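Local coordinates for putative modification methylase (Thermus thermophilus, PDB 2ZIG), which probably transfers a methyl group from S-adenosyl-L-methionine to the N4 of cytosine in DNA, as expected of an N4-type modification methylase, at residues S40-V45 against G178-T183; S190-E195 against L228-S233. All coordinates share one frame; numbering follows the deposited sequence.

In the fold
The two contacts lie side by side, one at strand 41-46 and one on helix 222-232 that packs on it, their centres 14 Å apart. Contact 1 brings the loop after strand 167-174 to H42, at the corner of strand 41-46; that loop then enters helix 184-190, whose end starts contact 2, so the contacts follow in series along the chain. They touch through side chains of strand 41-46 lying under helix 222-232: L43 CD2 is 3.5 Å from F232 O, and V45 CG1 is 3.8 Å from L228 CD1. Both lie away from the S-adenosyl-L-methionine site, which includes D28, A29, T246, T248 and E264. Contact 1 lies at the surface of this subunit, whereas contact 2 also meets the second subunit.

Contact 1. Residues S40-V45 against G178-T183; sequences SVHLVV and GYRKPT
In the Rossmann-like methyltransferase sheet, H42 sits at a corner of strand 41-46 and receives R180 from the loop that leads to helix 184-190. The two backbones stay well apart, the closest CA atoms, those of H42 and R180, being 9.2 Å from each other, and the side chains alone bridge the distance. R180 sends its CG anti to the backbone N (chi1 -167°), and a bend at chi2 turns the guanidinium over one face of the imidazole, with the two planes only 10° apart. NH2 does most of the touching: it lies above the ring on the ND1 side, 3.0 Å from H42 CG and 3.2 Å from H42 CE1. R180 CZ follows at 3.3 Å from H42 ND1. Although R180 NH2 and H42 ND1 are 2.7 Å apart, the angle is too poor for a hydrogen bond; so short a face-to-face approach is strained, and its exact value doubtful. The firm polar partner of R180 NH2 is D237, in a salt bridge; D237, which H42 also touches, holds the guanidinium where it lies over the ring. An alanine in place of H42 would probably leave this face of the R180 guanidinium without its flat cover, with the group freer to shift while still paired to D237. H42 itself is held through backbone hydrogen bonding to V238. The contact thus ties a surface loop to neighbouring parallel strands 41-46 and 238-241, a pairing central to the Rossmann-like fold of N4/N6 DNA methylases.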
loop_
_atom_site.group_PDB
_atom_site.type_symbol
_atom_site.label_atom_id
_atom_site.label_comp_id
_atom_site.label_asym_id
_atom_site.label_seq_id
_atom_site.Cartn_x
_atom_site.Cartn_y
_atom_site.Cartn_z
ATOM N N SER B 40 15.295 -14.259 19.451
ATOM C CA SER B 40 14.516 -14.631 20.623
ATOM C C SER B 40 13.034 -14.257 20.500
ATOM O O SER B 40 12.249 -14.555 21.395
ATOM C CB SER B 40 15.097 -13.967 21.874
ATOM O OG SER B 40 15.043 -12.551 21.782
ATOM N N VAL B 41 12.656 -13.604 19.400
ATOM C CA VAL B 41 11.266 -13.185 19.197
ATOM C C VAL B 41 10.658 -13.842 17.964
ATOM O O VAL B 41 11.289 -13.914 16.910
ATOM C CB VAL B 41 11.167 -11.649 19.065
ATOM C CG1 VAL B 41 9.751 -11.244 18.675
ATOM C CG2 VAL B 41 11.551 -10.998 20.383
ATOM N N HIS B 42 9.422 -14.308 18.098
ATOM C CA HIS B 42 8.748 -14.998 17.001
ATOM C C HIS B 42 7.870 -14.128 16.112
ATOM O O HIS B 42 7.789 -14.353 14.909
ATOM C CB HIS B 42 7.910 -16.142 17.569
ATOM C CG HIS B 42 8.684 -17.048 18.471
ATOM N ND1 HIS B 42 9.688 -17.872 18.012
ATOM C CD2 HIS B 42 8.648 -17.208 19.815
ATOM C CE1 HIS B 42 10.239 -18.501 19.034
ATOM N NE2 HIS B 42 9.627 -18.116 20.139
ATOM N N LEU B 43 7.214 -13.143 16.709
ATOM C CA LEU B 43 6.321 -12.259 15.975
ATOM C C LEU B 43 6.264 -10.889 16.609
ATOM O O LEU B 43 6.324 -10.764 17.823
ATOM C CB LEU B 43 4.902 -12.838 15.959
ATOM C CG LEU B 43 3.757 -11.929 15.489
ATOM C CD1 LEU B 43 3.948 -11.605 14.017
ATOM C CD2 LEU B 43 2.412 -12.621 15.711
ATOM N N VAL B 44 6.134 -9.867 15.773
ATOM C CA VAL B 44 6.008 -8.494 16.243
ATOM C C VAL B 44 4.752 -7.867 15.612
ATOM O O VAL B 44 4.566 -7.907 14.398
ATOM C CB VAL B 44 7.228 -7.634 15.832
ATOM C CG1 VAL B 44 7.037 -6.202 16.304
ATOM C CG2 VAL B 44 8.509 -8.222 16.410
ATOM N N VAL B 45 3.878 -7.309 16.437
ATOM C CA VAL B 45 2.693 -6.641 15.916
ATOM C C VAL B 45 2.736 -5.264 16.535
ATOM O O VAL B 45 2.823 -5.127 17.762
ATOM C CB VAL B 45 1.398 -7.345 16.337
ATOM C CG1 VAL B 45 0.180 -6.547 15.837
ATOM C CG2 VAL B 45 1.379 -8.752 15.781
ATOM N N GLY B 178 14.824 -19.441 6.634
ATOM C CA GLY B 178 14.262 -20.767 6.795
ATOM C C GLY B 178 12.912 -20.718 7.470
ATOM O O GLY B 178 12.557 -19.719 8.095
ATOM N N TYR B 179 12.163 -21.806 7.353
ATOM C CA TYR B 179 10.834 -21.885 7.935
ATOM C C TYR B 179 10.837 -22.036 9.448
ATOM O O TYR B 179 11.886 -22.019 10.091
ATOM C CB TYR B 179 10.055 -23.040 7.308
ATOM C CG TYR B 179 9.953 -22.963 5.801
ATOM C CD1 TYR B 179 11.079 -23.145 4.996
ATOM C CD2 TYR B 179 8.730 -22.717 5.179
ATOM C CE1 TYR B 179 10.990 -23.086 3.607
ATOM C CE2 TYR B 179 8.627 -22.656 3.790
ATOM C CZ TYR B 179 9.761 -22.843 3.010
ATOM O OH TYR B 179 9.666 -22.791 1.635
ATOM N N ARG B 180 9.639 -22.191 10.002
ATOM C CA ARG B 180 9.437 -22.334 11.438
ATOM C C ARG B 180 9.268 -23.813 11.808
ATOM O O ARG B 180 8.880 -24.626 10.969
ATOM C CB ARG B 180 8.193 -21.533 11.834
ATOM C CG ARG B 180 8.009 -21.323 13.316
ATOM C CD ARG B 180 9.079 -20.413 13.895
ATOM N NE ARG B 180 8.939 -20.329 15.342
ATOM C CZ ARG B 180 7.942 -19.709 15.965
ATOM N NH1 ARG B 180 6.991 -19.101 15.269
ATOM N NH2 ARG B 180 7.889 -19.717 17.287
ATOM N N LYS B 181 9.561 -24.159 13.062
ATOM C CA LYS B 181 9.445 -25.545 13.517
ATOM C C LYS B 181 8.883 -25.645 14.942
ATOM O O LYS B 181 9.621 -25.560 15.921
ATOM C CB LYS B 181 10.815 -26.231 13.451
ATOM C CG LYS B 181 11.536 -26.050 12.118
ATOM C CD LYS B 181 12.850 -26.821 12.075
ATOM C CE LYS B 181 13.666 -26.454 10.841
ATOM N NZ LYS B 181 12.874 -26.608 9.588
ATOM N N PRO B 182 7.561 -25.828 15.067
ATOM C CA PRO B 182 6.893 -25.938 16.366
ATOM C C PRO B 182 6.708 -27.381 16.828
ATOM O O PRO B 182 6.883 -28.313 16.049
ATOM C CB PRO B 182 5.565 -25.257 16.103
ATOM C CG PRO B 182 5.244 -25.764 14.728
ATOM C CD PRO B 182 6.567 -25.649 13.990
ATOM N N THR B 183 6.351 -27.555 18.098
ATOM C CA THR B 183 6.116 -28.890 18.647
ATOM C C THR B 183 4.727 -29.351 18.210
ATOM O O THR B 183 3.869 -28.529 17.882
ATOM C CB THR B 183 6.160 -28.900 20.200
ATOM O OG1 THR B 183 5.096 -28.092 20.718
ATOM C CG2 THR B 183 7.490 -28.358 20.709
#

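Contact 2. Residues S190-E195 against L228-S233; sequences SRLPKE and LVRMFS
L192 and R230 join the linker between helices 184-190 and 194-200 to the last turns of helix 222-232, one of the helices packed against the Rossmann-like methyltransferase sheet. The tight part is a single methyl on a flat group: L192 CD2 sits over one face of the R230 guanidinium, 3.5 Å from R230 CZ. Its 3.1 Å approach to R230 NH2 is shorter than usual for such a pair, and the exact value is doubtful. R230 CB points past the linker; a bend at chi3 (59°) turns the guanidinium toward it, and the face meets the leucine methyl. The buried L192 also packs on F200 and F201. A cation-pi contact with W256 gives R230 an aromatic partner, whereas its ion pair with D196 is long and weak. The second subunit adds to this region: I163 of that chain packs on M231 and P159 of that chain on S190.

At exposed P193 the fit is looser. This residue, at the N-cap position of helix 194-200, brings only its CD to the edge of the guanidinium, 3.9 Å from R230 NH2. No direct hydrogen bond crosses between the segments; two waters bridge them where they do not touch. One donates to S190 O and to R230 O, at 2.7 Å from each, linking the end of one helix to the last turns of the other. The second lies 3.0 Å from both R191 O and R230 NH2, donating to the carbonyl and accepting from the guanidinium, and ties NH2 to the linker on which L192 also meets its face. Next to F232, S233 turns its hydroxyl back on the helix: OG donates to V229 O at 2.8 Å, tilted 34° from the carbonyl plane.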
loop_
_atom_site.group_PDB
_atom_site.type_symbol
_atom_site.label_atom_id
_atom_site.label_comp_id
_atom_site.label_asym_id
_atom_site.label_seq_id
_atom_site.Cartn_x
_atom_site.Cartn_y
_atom_site.Cartn_z
ATOM N N SER B 190 -2.551 -24.539 17.943
ATOM C CA SER B 190 -2.571 -23.310 17.164
ATOM C C SER B 190 -3.296 -23.458 15.843
ATOM O O SER B 190 -3.533 -22.471 15.151
ATOM C CB SER B 190 -1.141 -22.846 16.896
ATOM O OG SER B 190 -0.392 -22.815 18.095
ATOM N N ARG B 191 -3.628 -24.691 15.479
ATOM C CA ARG B 191 -4.325 -24.933 14.231
ATOM C C ARG B 191 -5.623 -24.140 14.263
ATOM O O ARG B 191 -6.329 -24.125 15.271
ATOM C CB ARG B 191 -4.615 -26.430 14.059
ATOM C CG ARG B 191 -5.381 -26.778 12.788
ATOM C CD ARG B 191 -5.531 -28.279 12.618
ATOM N NE ARG B 191 -4.236 -28.945 12.501
ATOM C CZ ARG B 191 -3.781 -29.866 13.349
ATOM N NH1 ARG B 191 -4.514 -30.240 14.391
ATOM N NH2 ARG B 191 -2.590 -30.416 13.154
ATOM N N LEU B 192 -5.933 -23.477 13.158
ATOM C CA LEU B 192 -7.145 -22.683 13.083
ATOM C C LEU B 192 -8.302 -23.471 12.497
ATOM O O LEU B 192 -8.122 -24.232 11.540
ATOM C CB LEU B 192 -6.907 -21.442 12.225
ATOM C CG LEU B 192 -6.115 -20.307 12.875
ATOM C CD1 LEU B 192 -5.631 -19.343 11.826
ATOM C CD2 LEU B 192 -6.992 -19.597 13.881
ATOM N N PRO B 193 -9.506 -23.306 13.069
ATOM C CA PRO B 193 -10.679 -24.017 12.557
ATOM C C PRO B 193 -10.866 -23.494 11.134
ATOM O O PRO B 193 -10.505 -22.349 10.836
ATOM C CB PRO B 193 -11.804 -23.549 13.479
ATOM C CG PRO B 193 -11.091 -23.171 14.739
ATOM C CD PRO B 193 -9.866 -22.467 14.222
ATOM N N LYS B 194 -11.416 -24.322 10.261
ATOM C CA LYS B 194 -11.615 -23.930 8.875
ATOM C C LYS B 194 -12.304 -22.567 8.739
ATOM O O LYS B 194 -11.866 -21.716 7.966
ATOM C CB LYS B 194 -12.430 -25.006 8.155
ATOM C CG LYS B 194 -12.614 -24.776 6.663
ATOM C CD LYS B 194 -13.459 -25.883 6.017
ATOM C CE LYS B 194 -12.770 -27.248 6.094
ATOM N NZ LYS B 194 -12.558 -27.735 7.498
ATOM N N GLU B 195 -13.369 -22.352 9.504
ATOM C CA GLU B 195 -14.101 -21.096 9.423
ATOM C C GLU B 195 -13.230 -19.864 9.653
ATOM O O GLU B 195 -13.268 -18.915 8.866
ATOM C CB GLU B 195 -15.266 -21.080 10.416
ATOM C CG GLU B 195 -16.125 -19.822 10.303
ATOM C CD GLU B 195 -17.265 -19.779 11.307
ATOM O OE1 GLU B 195 -16.988 -19.698 12.526
ATOM O OE2 GLU B 195 -18.441 -19.823 10.875
ATOM N N LEU B 228 -4.095 -11.414 14.330
ATOM C CA LEU B 228 -2.716 -11.492 13.853
ATOM C C LEU B 228 -1.900 -12.493 14.674
ATOM O O LEU B 228 -1.164 -13.310 14.116
ATOM C CB LEU B 228 -2.072 -10.099 13.886
ATOM C CG LEU B 228 -2.712 -9.128 12.876
ATOM C CD1 LEU B 228 -2.239 -7.685 13.121
ATOM C CD2 LEU B 228 -2.359 -9.588 11.448
ATOM N N VAL B 229 -2.045 -12.443 15.995
ATOM C CA VAL B 229 -1.329 -13.371 16.858
ATOM C C VAL B 229 -1.673 -14.810 16.465
ATOM O O VAL B 229 -0.782 -15.638 16.275
ATOM C CB VAL B 229 -1.689 -13.156 18.348
ATOM C CG1 VAL B 229 -1.092 -14.279 19.202
ATOM C CG2 VAL B 229 -1.154 -11.817 18.828
ATOM N N ARG B 230 -2.964 -15.102 16.325
ATOM C CA ARG B 230 -3.400 -16.452 15.969
ATOM C C ARG B 230 -2.912 -16.903 14.602
ATOM O O ARG B 230 -2.700 -18.094 14.378
ATOM C CB ARG B 230 -4.926 -16.543 16.010
ATOM C CG ARG B 230 -5.520 -16.220 17.377
ATOM C CD ARG B 230 -7.015 -16.404 17.361
ATOM N NE ARG B 230 -7.368 -17.774 17.005
ATOM C CZ ARG B 230 -8.588 -18.163 16.664
ATOM N NH1 ARG B 230 -9.581 -17.278 16.627
ATOM N NH2 ARG B 230 -8.816 -19.437 16.366
ATOM N N MET B 231 -2.729 -15.950 13.694
ATOM C CA MET B 231 -2.287 -16.265 12.340
ATOM C C MET B 231 -0.783 -16.383 12.157
ATOM O O MET B 231 -0.324 -17.142 11.314
ATOM C CB MET B 231 -2.769 -15.200 11.352
ATOM C CG MET B 231 -4.262 -15.067 11.184
ATOM S SD MET B 231 -4.586 -13.525 10.291
ATOM C CE MET B 231 -3.914 -13.930 8.608
ATOM N N PHE B 232 -0.010 -15.640 12.936
ATOM C CA PHE B 232 1.418 -15.665 12.723
ATOM C C PHE B 232 2.325 -15.974 13.897
ATOM O O PHE B 232 3.424 -15.438 13.975
ATOM C CB PHE B 232 1.825 -14.348 12.059
ATOM C CG PHE B 232 1.107 -14.091 10.762
ATOM C CD1 PHE B 232 1.345 -14.904 9.649
ATOM C CD2 PHE B 232 0.154 -13.077 10.663
ATOM C CE1 PHE B 232 0.640 -14.714 8.453
ATOM C CE2 PHE B 232 -0.557 -12.880 9.471
ATOM C CZ PHE B 232 -0.310 -13.703 8.364
ATOM N N SER B 233 1.854 -16.826 14.806
ATOM C CA SER B 233 2.642 -17.267 15.948
ATOM C C SER B 233 1.973 -18.527 16.471
ATOM O O SER B 233 0.840 -18.823 16.106
ATOM C CB SER B 233 2.679 -16.212 17.059
ATOM O OG SER B 233 1.463 -16.190 17.785
HETATM O O HOH W 1 -3.268 -19.978 16.162
HETATM O O HOH W 2 -7.427 -21.994 17.068
#